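PDB 4GT6: cell surface protein from Faecalibacterium prausnitzii A2-165, which is of unknown function but, as an extracellular protein built of BspA-type leucine-rich repeats, probably binds other proteins. Local coordinates for residues A[144-149]-A[166-171]; A[102-107]-A[125-130]. All coordinates share one frame; numbering follows the deposited sequence. Where two conformers were deposited one is given.

Interaction 1 (A[144-149]-A[166-171]); sequences IPEGVT and TLPDSV
The carboxylate of E146 lies with one face over P168 CB, as the two side chains slide past each other; CD stands 3.3 Å from P168 CB, almost along the normal to the carboxylate plane. At its edges come backbone N-H groups, each on a syn side and a little out of the plane. D169 N bonds to OE2 (2.9 Å, N-H...O 165°). S170 N reaches OE1 less straight, at 3.2 Å. A bend at chi2 brings E146 CD back over P168 CB. These contacts belong to the E146 conformer given, one of two deposited, so the grip may be partial. The P168 ring also turns its CG and CD to the carbonyls of P145 and I144, with P168 CD 3.3 Å from I144 O. S170 bridges the other end. Its OG sits between the backbone N and carbonyl carbon (chi1 54°), where it accepts from G147 N (2.9 Å) and donates to V148 O (2.7 Å), from well above that carbonyl's plane. I144 N bonds to T166 O (2.9 Å), next to the T166-V142 backbone bond. Thus a type II turn, 145-148, is tied to a type I turn, 168-171, on the next coil of the repeat solenoid. The two N-H donors probably help to offset the repulsion between E146 OE2 and D169 OD2, 3.9 Å apart, while the S170 hydroxyl satisfies polar backbone atoms of the type II turn.

Interaction 2 (A[102-107]-A[125-130]); sequences VKKIGR and VTEIDS
R107 and D129 run alongside each other in the same direction, their guanidinium and carboxylate planes 40° apart. R107 CG, anti to the carbonyl carbon (chi1 -62°), is set against D129 OD2 at 3.4 Å. The charged ends do not meet; instead a water joins R107 N to D129 OD2, while D129 OD1 accepts S130 N (2.9 Å). An alanine at D129 would probably leave that S130 N-H without its acceptor, the water with one protein partner fewer and R107 CG without the carboxylate beside it. K104 and E127 share one face of the strand pair and cross obliquely, K104 CD passing 4.0 Å from E127 OE2. The opposite face carries the buried I105 and I128, with I105 CB 4.1 Å from I128 CG2. The parallel strands are joined by bonds from I105 N to E127 O and from D129 N to I105 O, both 2.9 Å, and K103 O takes the N-H groups of T126 (2.8 Å) and E127. This is the pairing between successive coils of the BspA-type leucine-rich repeat solenoid. Strand 104-105 thus lies between 127-128 and 77-78, while I105 packs on I121 and L122, and I128 on M155.

How the interactions relate
Running from the N terminus, the chain enters interaction 2 at 102-107, goes round one coil of the leucine-rich repeat solenoid without helix or regular strand, and closes it at 125-130. Interaction 1 opens afterwards at 144-149 and closes at 166-171, one coil further on, so the two are in series and neither nests nor crosses. They touch where the second half of one meets the first half of the other: P145 CG and V148 CG2 each pack on V125 O at 3.4 Å. The four segments therefore lie on four successive coils, interaction 2 joining strands 104-105 and 127-128, interaction 1 the turns following strands 141-143 and 164-166.

Interaction 1 (A[144-149]-A[166-171])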
ATOM      1  N   ILE A 144      -1.054  10.236  12.770  0.50 18.42           N
ATOM      2  CA  ILE A 144       0.394  10.087  12.908  0.50 17.71           C
ATOM      3  C   ILE A 144       0.897  11.380  13.552  0.50 21.87           C
ATOM      4  O   ILE A 144       0.636  12.459  13.014  0.50 21.41           O
ATOM      5  CB  ILE A 144       1.076   9.741  11.551  0.50 19.92           C
ATOM      6  CG1 ILE A 144       0.562   8.391  10.968  0.50 19.79           C
ATOM      7  CG2 ILE A 144       2.604   9.755  11.660  0.50 20.36           C
ATOM      8  CD1 ILE A 144       0.807   7.064  11.866  0.50 21.52           C
ATOM      9  N   PRO A 145       1.553  11.317  14.734  1.00 19.55           N
ATOM     10  CA  PRO A 145       1.971  12.559  15.406  1.00 19.23           C
ATOM     11  C   PRO A 145       3.172  13.259  14.800  1.00 21.05           C
ATOM     12  O   PRO A 145       3.992  12.627  14.129  1.00 19.30           O
ATOM     13  CB  PRO A 145       2.339  12.089  16.821  1.00 21.28           C
ATOM     14  CG  PRO A 145       2.811  10.707  16.631  1.00 23.55           C
ATOM     15  CD  PRO A 145       1.927  10.130  15.544  1.00 20.65           C
ATOM     16  N   GLU A 146       3.270  14.585  15.085  1.00 18.85           N
ATOM     17  CA  GLU A 146       4.401  15.401  14.652  0.50 18.55           C
ATOM     18  C   GLU A 146       5.678  14.783  15.236  1.00 22.70           C
ATOM     19  O   GLU A 146       5.688  14.364  16.388  1.00 20.79           O
ATOM     20  CB  GLU A 146       4.208  16.884  15.066  0.50 20.27           C
ATOM     21  CG  GLU A 146       3.078  17.607  14.326  0.50 25.93           C
ATOM     22  CD  GLU A 146       3.292  17.955  12.857  0.50 29.77           C
ATOM     23  OE1 GLU A 146       4.422  17.762  12.356  0.50 25.77           O
ATOM     24  OE2 GLU A 146       2.316  18.386  12.197  0.50 16.46           O
ATOM     25  N   GLY A 147       6.713  14.661  14.416  1.00 21.62           N
ATOM     26  CA  GLY A 147       7.952  14.025  14.859  1.00 21.41           C
ATOM     27  C   GLY A 147       8.243  12.774  14.053  1.00 23.14           C
ATOM     28  O   GLY A 147       9.406  12.388  13.906  1.00 22.87           O
ATOM     29  N   VAL A 148       7.190  12.144  13.486  1.00 17.59           N
ATOM     30  CA  VAL A 148       7.365  11.013  12.573  1.00 15.79           C
ATOM     31  C   VAL A 148       7.813  11.603  11.215  1.00 17.85           C
ATOM     32  O   VAL A 148       7.143  12.501  10.706  1.00 16.60           O
ATOM     33  CB  VAL A 148       6.098  10.146  12.448  1.00 18.73           C
ATOM     34  CG1 VAL A 148       6.287   9.093  11.347  1.00 16.91           C
ATOM     35  CG2 VAL A 148       5.771   9.453  13.787  1.00 18.54           C
ATOM     36  N   THR A 149       8.942  11.138  10.658  1.00 14.88           N
ATOM     37  CA  THR A 149       9.476  11.762   9.422  1.00 14.58           C
ATOM     38  C   THR A 149       9.191  10.968   8.152  1.00 18.35           C
ATOM     39  O   THR A 149       9.464  11.461   7.054  1.00 18.72           O
ATOM     40  CB  THR A 149      10.976  12.068   9.570  1.00 18.44           C
ATOM     41  OG1 THR A 149      11.667  10.853   9.903  1.00 19.94           O
ATOM     42  CG2 THR A 149      11.238  13.139  10.647  1.00 19.86           C
ATOM     43  N   THR A 166      -4.405  11.131   9.229  1.00 18.43           N
ATOM     44  CA  THR A 166      -3.859  12.477   9.360  1.00 17.82           C
ATOM     45  C   THR A 166      -2.341  12.361   9.429  1.00 22.24           C
ATOM     46  O   THR A 166      -1.805  11.720  10.341  1.00 20.70           O
ATOM     47  CB  THR A 166      -4.467  13.200  10.565  1.00 25.62           C
ATOM     48  OG1 THR A 166      -5.879  13.258  10.364  1.00 26.21           O
ATOM     49  CG2 THR A 166      -3.897  14.633  10.752  1.00 27.70           C
ATOM     50  N   LEU A 167      -1.651  12.938   8.422  1.00 19.32           N
ATOM     51  CA  LEU A 167      -0.195  12.932   8.398  1.00 19.15           C
ATOM     52  C   LEU A 167       0.327  14.257   8.916  1.00 22.60           C
ATOM     53  O   LEU A 167      -0.247  15.300   8.592  1.00 22.67           O
ATOM     54  CB  LEU A 167       0.351  12.659   6.983  1.00 19.19           C
ATOM     55  CG  LEU A 167       0.035  11.288   6.362  1.00 23.98           C
ATOM     56  CD1 LEU A 167       0.768  11.145   5.042  1.00 25.26           C
ATOM     57  CD2 LEU A 167       0.469  10.162   7.271  1.00 22.75           C
ATOM     58  N   PRO A 168       1.420  14.240   9.706  1.00 17.61           N
ATOM     59  CA  PRO A 168       1.961  15.498  10.240  1.00 17.79           C
ATOM     60  C   PRO A 168       2.852  16.233   9.249  1.00 21.37           C
ATOM     61  O   PRO A 168       3.330  15.641   8.284  1.00 19.45           O
ATOM     62  CB  PRO A 168       2.796  15.008  11.427  1.00 18.51           C
ATOM     63  CG  PRO A 168       3.310  13.694  11.000  1.00 21.61           C
ATOM     64  CD  PRO A 168       2.208  13.079  10.170  1.00 18.02           C
ATOM     65  N   ASP A 169       3.146  17.509   9.547  1.00 19.40           N
ATOM     66  CA  ASP A 169       4.027  18.343   8.729  1.00 20.35           C
ATOM     67  C   ASP A 169       5.449  17.759   8.629  1.00 22.30           C
ATOM     68  O   ASP A 169       6.136  17.986   7.639  1.00 19.48           O
ATOM     69  CB  ASP A 169       4.075  19.757   9.333  1.00 23.92           C
ATOM     70  CG  ASP A 169       2.747  20.520   9.322  1.00 45.63           C
ATOM     71  OD1 ASP A 169       1.816  20.101   8.589  1.00 47.81           O
ATOM     72  OD2 ASP A 169       2.655  21.560  10.013  1.00 57.29           O
ATOM     73  N   SER A 170       5.874  16.949   9.632  1.00 18.74           N
ATOM     74  CA  SER A 170       7.226  16.391   9.659  1.00 17.30           C
ATOM     75  C   SER A 170       7.450  15.254   8.635  1.00 18.10           C
ATOM     76  O   SER A 170       8.601  14.897   8.388  1.00 17.70           O
ATOM     77  CB  SER A 170       7.564  15.904  11.072  1.00 19.21           C
ATOM     78  OG  SER A 170       6.585  15.006  11.571  1.00 19.92           O
ATOM     79  N   VAL A 171       6.375  14.691   8.028  1.00 15.28           N
ATOM     80  CA  VAL A 171       6.542  13.568   7.100  1.00 14.58           C
ATOM     81  C   VAL A 171       7.182  14.058   5.780  1.00 18.30           C
ATOM     82  O   VAL A 171       6.669  14.988   5.144  1.00 18.94           O
ATOM     83  CB  VAL A 171       5.209  12.790   6.882  1.00 18.67           C
ATOM     84  CG1 VAL A 171       5.257  11.924   5.614  1.00 18.48           C
ATOM     85  CG2 VAL A 171       4.912  11.906   8.090  1.00 19.22           C
TER

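Interaction 2 (A[102-107]-A[125-130])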
ATOM      1  N   VAL A 102       5.582   5.232  24.348  1.00 14.93           N
ATOM      2  CA  VAL A 102       6.142   4.488  23.213  1.00 13.55           C
ATOM      3  C   VAL A 102       6.697   5.472  22.173  1.00 17.72           C
ATOM      4  O   VAL A 102       5.961   6.334  21.685  1.00 17.90           O
ATOM      5  CB  VAL A 102       5.106   3.537  22.556  1.00 15.22           C
ATOM      6  CG1 VAL A 102       5.712   2.869  21.320  1.00 14.17           C
ATOM      7  CG2 VAL A 102       4.604   2.488  23.561  1.00 14.14           C
ATOM      8  N   LYS A 103       7.995   5.355  21.872  1.00 13.47           N
ATOM      9  CA  LYS A 103       8.654   6.218  20.890  1.00 13.72           C
ATOM     10  C   LYS A 103       8.929   5.492  19.596  1.00 16.69           C
ATOM     11  O   LYS A 103       9.017   6.127  18.553  1.00 16.95           O
ATOM     12  CB  LYS A 103       9.988   6.735  21.452  1.00 15.75           C
ATOM     13  CG  LYS A 103       9.855   7.632  22.694  1.00 22.34           C
ATOM     14  CD  LYS A 103       8.810   8.737  22.554  1.00 30.28           C
ATOM     15  CE  LYS A 103       9.309   9.958  21.833  1.00 36.64           C
ATOM     16  NZ  LYS A 103       8.294  11.060  21.849  1.00 37.30           N
ATOM     17  N   LYS A 104       9.148   4.170  19.668  1.00 13.45           N
ATOM     18  CA  LYS A 104       9.549   3.398  18.489  1.00 13.33           C
ATOM     19  C   LYS A 104       8.726   2.130  18.372  1.00 15.75           C
ATOM     20  O   LYS A 104       8.544   1.445  19.374  1.00 14.72           O
ATOM     21  CB  LYS A 104      11.039   3.050  18.609  1.00 16.15           C
ATOM     22  CG  LYS A 104      11.595   2.229  17.438  1.00 21.15           C
ATOM     23  CD  LYS A 104      13.123   2.128  17.503  1.00 29.00           C
ATOM     24  CE  LYS A 104      13.654   1.351  16.321  1.00 40.04           C
ATOM     25  NZ  LYS A 104      15.143   1.281  16.309  1.00 36.77           N
ATOM     26  N   ILE A 105       8.219   1.836  17.162  1.00 12.30           N
ATOM     27  CA  ILE A 105       7.457   0.611  16.886  1.00 11.79           C
ATOM     28  C   ILE A 105       8.190  -0.104  15.745  1.00 17.10           C
ATOM     29  O   ILE A 105       8.436   0.508  14.695  1.00 17.03           O
ATOM     30  CB  ILE A 105       5.949   0.895  16.581  1.00 15.23           C
ATOM     31  CG1 ILE A 105       5.234   1.515  17.817  1.00 16.62           C
ATOM     32  CG2 ILE A 105       5.210  -0.412  16.136  1.00 14.04           C
ATOM     33  CD1 ILE A 105       3.825   2.031  17.526  1.00 18.81           C
ATOM     34  N   GLY A 106       8.574  -1.366  15.979  1.00 13.74           N
ATOM     35  CA  GLY A 106       9.365  -2.159  15.041  1.00 14.20           C
ATOM     36  C   GLY A 106       8.604  -2.648  13.823  1.00 13.37           C
ATOM     37  O   GLY A 106       7.374  -2.548  13.759  1.00 12.53           O
ATOM     38  N   ARG A 107       9.342  -3.264  12.867  1.00 12.04           N
ATOM     39  CA  ARG A 107       8.726  -3.778  11.635  1.00 11.02           C
ATOM     40  C   ARG A 107       7.677  -4.812  11.965  1.00 12.75           C
ATOM     41  O   ARG A 107       7.915  -5.618  12.863  1.00 13.25           O
ATOM     42  CB  ARG A 107       9.812  -4.482  10.765  1.00 15.48           C
ATOM     43  CG  ARG A 107      10.937  -3.579  10.305  1.00 25.58           C
ATOM     44  CD  ARG A 107      11.838  -4.268   9.303  1.00 23.75           C
ATOM     45  NE  ARG A 107      12.502  -5.439   9.854  1.00 34.85           N
ATOM     46  CZ  ARG A 107      13.277  -6.249   9.140  1.00 48.82           C
ATOM     47  NH1 ARG A 107      13.462  -6.032   7.842  1.00 28.78           N
ATOM     48  NH2 ARG A 107      13.864  -7.286   9.715  1.00 33.18           N
ATOM     49  N   VAL A 125       4.734   8.526  19.372  0.50 18.39           N
ATOM     50  CA  VAL A 125       5.713   7.785  18.587  0.50 16.86           C
ATOM     51  C   VAL A 125       6.520   8.740  17.675  0.50 19.82           C
ATOM     52  O   VAL A 125       5.985   9.755  17.215  0.50 19.33           O
ATOM     53  CB  VAL A 125       4.996   6.656  17.795  0.50 20.03           C
ATOM     54  CG1 VAL A 125       4.242   7.180  16.566  0.50 19.78           C
ATOM     55  CG2 VAL A 125       5.954   5.538  17.425  0.50 19.14           C
ATOM     56  N   THR A 126       7.812   8.435  17.463  1.00 15.95           N
ATOM     57  CA  THR A 126       8.659   9.229  16.572  1.00 16.73           C
ATOM     58  C   THR A 126       9.133   8.340  15.431  1.00 21.08           C
ATOM     59  O   THR A 126       9.606   8.859  14.430  1.00 20.25           O
ATOM     60  CB  THR A 126       9.823   9.899  17.295  1.00 22.53           C
ATOM     61  OG1 THR A 126      10.637   8.906  17.906  1.00 22.62           O
ATOM     62  CG2 THR A 126       9.376  10.986  18.282  1.00 23.31           C
ATOM     63  N   GLU A 127       9.074   6.995  15.599  1.00 16.81           N
ATOM     64  CA  GLU A 127       9.537   6.062  14.562  1.00 16.03           C
ATOM     65  C   GLU A 127       8.629   4.872  14.482  1.00 17.93           C
ATOM     66  O   GLU A 127       8.344   4.256  15.506  1.00 15.77           O
ATOM     67  CB  GLU A 127      10.973   5.538  14.841  1.00 17.63           C
ATOM     68  CG  GLU A 127      12.072   6.583  14.884  1.00 30.87           C
ATOM     69  CD  GLU A 127      13.406   5.955  15.243  1.00 50.75           C
ATOM     70  OE1 GLU A 127      14.041   5.359  14.344  1.00 49.36           O
ATOM     71  OE2 GLU A 127      13.767   5.975  16.441  1.00 42.79           O
ATOM     72  N   ILE A 128       8.169   4.555  13.284  1.00 13.39           N
ATOM     73  CA  ILE A 128       7.335   3.372  13.027  1.00 13.62           C
ATOM     74  C   ILE A 128       7.942   2.694  11.805  1.00 18.21           C
ATOM     75  O   ILE A 128       8.029   3.328  10.733  1.00 17.31           O
ATOM     76  CB  ILE A 128       5.827   3.673  12.832  1.00 16.44           C
ATOM     77  CG1 ILE A 128       5.247   4.656  13.867  1.00 17.83           C
ATOM     78  CG2 ILE A 128       5.068   2.364  12.834  1.00 15.98           C
ATOM     79  CD1 ILE A 128       3.814   5.240  13.450  1.00 22.90           C
ATOM     80  N   ASP A 129       8.341   1.426  11.939  1.00 14.25           N
ATOM     81  CA  ASP A 129       9.024   0.753  10.841  1.00 13.88           C
ATOM     82  C   ASP A 129       8.056   0.010   9.921  1.00 15.29           C
ATOM     83  O   ASP A 129       6.853  -0.028  10.160  1.00 14.46           O
ATOM     84  CB  ASP A 129      10.119  -0.185  11.373  1.00 15.77           C
ATOM     85  CG  ASP A 129      11.403  -0.241  10.536  1.00 24.77           C
ATOM     86  OD1 ASP A 129      11.349   0.087   9.294  1.00 20.50           O
ATOM     87  OD2 ASP A 129      12.452  -0.666  11.091  1.00 24.68           O
ATOM     88  N   SER A 130       8.597  -0.545   8.835  1.00 12.33           N
ATOM     89  CA  SER A 130       7.855  -1.198   7.747  1.00 12.05           C
ATOM     90  C   SER A 130       6.763  -2.136   8.204  1.00 14.68           C
ATOM     91  O   SER A 130       6.988  -2.945   9.116  1.00 13.22           O
ATOM     92  CB  SER A 130       8.816  -2.011   6.882  1.00 17.10           C
ATOM     93  OG  SER A 130       9.894  -1.168   6.505  1.00 23.33           O
TER
HETATM   94  O   HOH W   1      12.160   6.638  18.480  1.00 31.67           O
HETATM   95  O   HOH W   2      12.117  -2.963  13.211  1.00 33.00           O